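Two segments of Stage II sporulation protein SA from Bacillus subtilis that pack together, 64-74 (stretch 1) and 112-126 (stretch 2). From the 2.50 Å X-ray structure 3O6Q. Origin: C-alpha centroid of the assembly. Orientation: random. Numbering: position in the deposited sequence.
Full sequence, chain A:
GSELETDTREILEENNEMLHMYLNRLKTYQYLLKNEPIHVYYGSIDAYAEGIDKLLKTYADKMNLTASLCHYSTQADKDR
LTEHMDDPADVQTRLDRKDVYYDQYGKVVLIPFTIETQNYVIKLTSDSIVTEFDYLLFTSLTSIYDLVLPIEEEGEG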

# COMPACT_ATOMS: atom_id res chain seq x y z
N ASN A 64 -1.85 -13.45 -7.93
CA ASN A 64 -2.96 -13.80 -8.84
C ASN A 64 -3.24 -12.70 -9.88
O ASN A 64 -4.41 -12.32 -10.13
CB ASN A 64 -4.23 -14.14 -8.02
CG ASN A 64 -4.05 -15.40 -7.15
OD1 ASN A 64 -3.68 -16.45 -7.66
ND2 ASN A 64 -4.28 -15.28 -5.83
N LEU A 65 -2.13 -12.22 -10.44
CA LEU A 65 -2.12 -11.28 -11.51
C LEU A 65 -0.70 -11.29 -12.10
O LEU A 65 0.24 -11.74 -11.45
CB LEU A 65 -2.55 -9.88 -11.00
CG LEU A 65 -1.69 -9.02 -10.07
CD1 LEU A 65 -0.91 -7.99 -10.86
CD2 LEU A 65 -2.57 -8.30 -9.02
N THR A 66 -0.55 -10.79 -13.33
CA THR A 66 0.74 -10.73 -14.02
C THR A 66 1.14 -9.27 -14.20
O THR A 66 0.35 -8.47 -14.64
CB THR A 66 0.64 -11.38 -15.41
OG1 THR A 66 0.05 -12.67 -15.30
CG2 THR A 66 2.00 -11.55 -16.06
N ALA A 67 2.39 -8.95 -13.88
CA ALA A 67 2.96 -7.62 -14.12
C ALA A 67 4.20 -7.76 -15.02
O ALA A 67 4.94 -8.74 -14.93
CB ALA A 67 3.30 -6.95 -12.83
N SER A 68 4.39 -6.76 -15.88
CA SER A 68 5.52 -6.71 -16.81
C SER A 68 5.88 -5.25 -17.05
O SER A 68 5.05 -4.37 -16.86
CB SER A 68 5.17 -7.32 -18.14
OG SER A 68 4.66 -8.62 -18.01
N LEU A 69 7.11 -5.04 -17.48
CA LEU A 69 7.62 -3.76 -17.88
C LEU A 69 7.90 -3.87 -19.37
O LEU A 69 8.74 -4.66 -19.78
CB LEU A 69 8.90 -3.43 -17.12
CG LEU A 69 9.36 -1.97 -17.32
CD1 LEU A 69 8.25 -1.00 -17.01
CD2 LEU A 69 10.55 -1.60 -16.47
N CYS A 70 7.18 -3.09 -20.17
CA CYS A 70 7.24 -3.25 -21.61
C CYS A 70 7.84 -2.01 -22.23
O CYS A 70 7.51 -0.89 -21.85
CB CYS A 70 5.83 -3.51 -22.16
SG CYS A 70 5.07 -5.04 -21.61
N HIS A 71 8.75 -2.21 -23.18
CA HIS A 71 9.30 -1.09 -23.93
C HIS A 71 8.14 -0.41 -24.63
O HIS A 71 7.19 -1.07 -25.04
CB HIS A 71 10.35 -1.57 -24.94
CG HIS A 71 11.66 -1.97 -24.31
ND1 HIS A 71 12.65 -1.06 -23.99
CD2 HIS A 71 12.14 -3.19 -23.94
CE1 HIS A 71 13.67 -1.70 -23.45
NE2 HIS A 71 13.39 -2.99 -23.40
N TYR A 72 8.19 0.91 -24.71
CA TYR A 72 7.17 1.66 -25.40
C TYR A 72 7.82 2.83 -26.15
O TYR A 72 7.39 3.98 -26.05
CB TYR A 72 6.09 2.12 -24.40
CG TYR A 72 4.83 2.59 -25.09
CD1 TYR A 72 3.88 1.69 -25.54
CD2 TYR A 72 4.60 3.93 -25.30
CE1 TYR A 72 2.73 2.11 -26.21
CE2 TYR A 72 3.46 4.37 -25.95
CZ TYR A 72 2.52 3.46 -26.41
OH TYR A 72 1.40 3.91 -27.08
N SER A 73 8.85 2.48 -26.93
CA SER A 73 9.64 3.42 -27.70
C SER A 73 9.34 3.35 -29.20
O SER A 73 8.94 4.33 -29.81
CB SER A 73 11.13 3.10 -27.52
OG SER A 73 11.47 3.21 -26.18
N THR A 74 9.60 2.18 -29.78
CA THR A 74 9.46 1.99 -31.21
C THR A 74 8.02 1.63 -31.50
O THR A 74 7.29 1.15 -30.62
CB THR A 74 10.40 0.89 -31.69
OG1 THR A 74 10.26 -0.26 -30.85
CG2 THR A 74 11.83 1.36 -31.63
N PRO A 112 1.71 4.17 -18.34
CA PRO A 112 2.93 4.69 -18.98
C PRO A 112 3.97 5.01 -17.92
O PRO A 112 3.66 5.59 -16.89
CB PRO A 112 2.45 5.96 -19.71
CG PRO A 112 0.99 5.73 -19.96
CD PRO A 112 0.49 4.84 -18.83
N PHE A 113 5.21 4.65 -18.19
CA PHE A 113 6.26 4.79 -17.23
C PHE A 113 7.55 5.19 -17.94
O PHE A 113 7.85 4.69 -19.03
CB PHE A 113 6.40 3.45 -16.50
CG PHE A 113 7.47 3.43 -15.49
CD1 PHE A 113 7.37 4.19 -14.36
CD2 PHE A 113 8.58 2.63 -15.65
CE1 PHE A 113 8.33 4.15 -13.39
CE2 PHE A 113 9.58 2.58 -14.70
CZ PHE A 113 9.45 3.34 -13.55
N THR A 114 8.30 6.10 -17.33
CA THR A 114 9.49 6.68 -17.97
C THR A 114 10.73 6.61 -17.06
O THR A 114 10.69 7.10 -15.94
CB THR A 114 9.23 8.15 -18.36
OG1 THR A 114 8.01 8.21 -19.09
CG2 THR A 114 10.33 8.72 -19.21
N ILE A 115 11.79 5.96 -17.55
CA ILE A 115 13.08 5.91 -16.87
C ILE A 115 14.04 6.80 -17.66
O ILE A 115 14.34 6.53 -18.83
CB ILE A 115 13.69 4.49 -16.78
CG1 ILE A 115 12.70 3.50 -16.10
CG2 ILE A 115 15.10 4.55 -16.07
CD1 ILE A 115 13.16 1.99 -16.14
N GLU A 116 14.49 7.86 -17.00
CA GLU A 116 15.29 8.90 -17.62
C GLU A 116 14.68 9.39 -18.94
O GLU A 116 13.73 10.16 -18.90
CB GLU A 116 16.76 8.43 -17.76
CG GLU A 116 17.47 8.44 -16.41
CD GLU A 116 18.85 7.83 -16.47
OE1 GLU A 116 19.56 8.04 -17.49
OE2 GLU A 116 19.25 7.15 -15.49
N THR A 117 15.19 8.94 -20.08
CA THR A 117 14.67 9.36 -21.37
C THR A 117 13.85 8.25 -22.05
O THR A 117 13.34 8.44 -23.16
CB THR A 117 15.82 9.78 -22.34
OG1 THR A 117 16.74 8.69 -22.47
CG2 THR A 117 16.57 11.03 -21.84
N GLN A 118 13.73 7.08 -21.41
CA GLN A 118 13.17 5.91 -22.07
C GLN A 118 11.76 5.63 -21.62
O GLN A 118 11.46 5.66 -20.42
CB GLN A 118 14.07 4.69 -21.85
CG GLN A 118 15.29 4.68 -22.79
CD GLN A 118 15.85 3.28 -23.03
OE1 GLN A 118 15.47 2.29 -22.36
NE2 GLN A 118 16.79 3.19 -23.97
N ASN A 119 10.89 5.34 -22.59
CA ASN A 119 9.48 5.08 -22.35
C ASN A 119 9.17 3.62 -22.24
O ASN A 119 9.65 2.80 -23.01
CB ASN A 119 8.62 5.70 -23.45
CG ASN A 119 8.65 7.24 -23.41
OD1 ASN A 119 8.95 7.84 -22.39
ND2 ASN A 119 8.38 7.86 -24.54
N TYR A 120 8.33 3.31 -21.26
CA TYR A 120 7.88 1.98 -21.02
C TYR A 120 6.40 2.03 -20.64
O TYR A 120 5.81 3.12 -20.51
CB TYR A 120 8.65 1.34 -19.84
CG TYR A 120 10.14 1.17 -20.04
CD1 TYR A 120 10.65 -0.04 -20.47
CD2 TYR A 120 11.04 2.21 -19.79
CE1 TYR A 120 12.00 -0.23 -20.65
CE2 TYR A 120 12.42 2.03 -19.97
CZ TYR A 120 12.89 0.79 -20.40
OH TYR A 120 14.24 0.53 -20.60
N VAL A 121 5.80 0.85 -20.50
CA VAL A 121 4.45 0.72 -20.01
C VAL A 121 4.45 -0.44 -19.05
O VAL A 121 4.90 -1.51 -19.38
CB VAL A 121 3.44 0.54 -21.17
CG1 VAL A 121 2.08 0.17 -20.66
CG2 VAL A 121 3.34 1.81 -21.97
N ILE A 122 4.03 -0.21 -17.82
CA ILE A 122 3.83 -1.27 -16.87
C ILE A 122 2.49 -1.93 -17.22
O ILE A 122 1.44 -1.31 -17.06
CB ILE A 122 3.79 -0.75 -15.42
CG1 ILE A 122 5.11 -0.08 -15.02
CG2 ILE A 122 3.55 -1.91 -14.43
CD1 ILE A 122 4.91 0.95 -13.89
N LYS A 123 2.53 -3.17 -17.69
CA LYS A 123 1.34 -3.96 -17.97
C LYS A 123 0.92 -4.80 -16.79
O LYS A 123 1.66 -5.69 -16.39
CB LYS A 123 1.62 -4.89 -19.14
CG LYS A 123 0.43 -5.73 -19.63
CD LYS A 123 0.79 -6.45 -20.91
CE LYS A 123 -0.31 -7.40 -21.37
NZ LYS A 123 0.08 -8.28 -22.53
N LEU A 124 -0.28 -4.55 -16.27
CA LEU A 124 -0.93 -5.42 -15.27
C LEU A 124 -2.19 -6.10 -15.82
O LEU A 124 -3.15 -5.43 -16.21
CB LEU A 124 -1.36 -4.62 -14.05
CG LEU A 124 -0.31 -3.70 -13.40
CD1 LEU A 124 -0.98 -2.98 -12.26
CD2 LEU A 124 0.95 -4.45 -12.95
N THR A 125 -2.19 -7.43 -15.81
CA THR A 125 -3.38 -8.21 -16.18
C THR A 125 -3.72 -9.26 -15.12
O THR A 125 -2.88 -9.60 -14.29
CB THR A 125 -3.18 -8.99 -17.48
OG1 THR A 125 -2.19 -9.99 -17.24
CG2 THR A 125 -2.78 -8.06 -18.62
N SER A 126 -4.93 -9.79 -15.19
CA SER A 126 -5.41 -10.71 -14.18
C SER A 126 -6.57 -11.48 -14.75
O SER A 126 -7.39 -10.93 -15.47
CB SER A 126 -5.85 -9.94 -12.93
OG SER A 126 -6.29 -10.80 -11.90

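Leu 69 forms the apolar centre of the contact, with the largest area covered by the opposing stretch of any residue here. Its t rotamer carries the CD1 methyl over the hairpin of stretch 2, where it lies 3.8 Å from CG1 of Ile 122, 3.7 Å from CB of Tyr 120 and 3.9 Å from CD2 of Phe 113. Phe 113 belongs to the neighbouring strand of that hairpin, so Leu 69 reaches past its immediate partner strand. On the same face of the sheet, CB of Ala 67 meets CD2 of Leu 124 at 3.4 Å, the end of the leucine coming nearer to the first stretch than its CA-to-CB bond alone would bring it. The other face bears Thr 66, Ser 68 and Cys 70 beside Thr 125, Lys 123 and Val 121. There CG2 of Val 121 approaches CG of Tyr 72 at 3.5 Å, extending apolar contact beyond the end of the first strand.

Between these faces, strands 66-71 and 118-125 run antiparallel, their directions 148° apart. Alternate pairs exchange two backbone hydrogen bonds. Thr 66 N donates to Thr 125 O (2.8 Å) and Thr 125 N returns to Thr 66 O (3.0 Å); Ser 68 with Lys 123 and Cys 70 with Val 121 repeat the pattern. In the intervening pairs the alpha carbons draw closer, and CA of Ala 67 lies 3.3 Å from Lys 123 O in a CA-H...O contact.

Toward one end the side chains of His 71 and Tyr 120 diverge from their bridge, yet the rings meet obliquely, with ND1 of His 71 3.5 Å from CE1 of Tyr 120. Just beyond, Tyr 72 N donates to Asn 119 O (2.9 Å), continuing the ladder past the strand. At the other end, the hydroxyl OG of Ser 126 donates to the backbone O of Asn 64 at 3.0 Å, closing the polar edge.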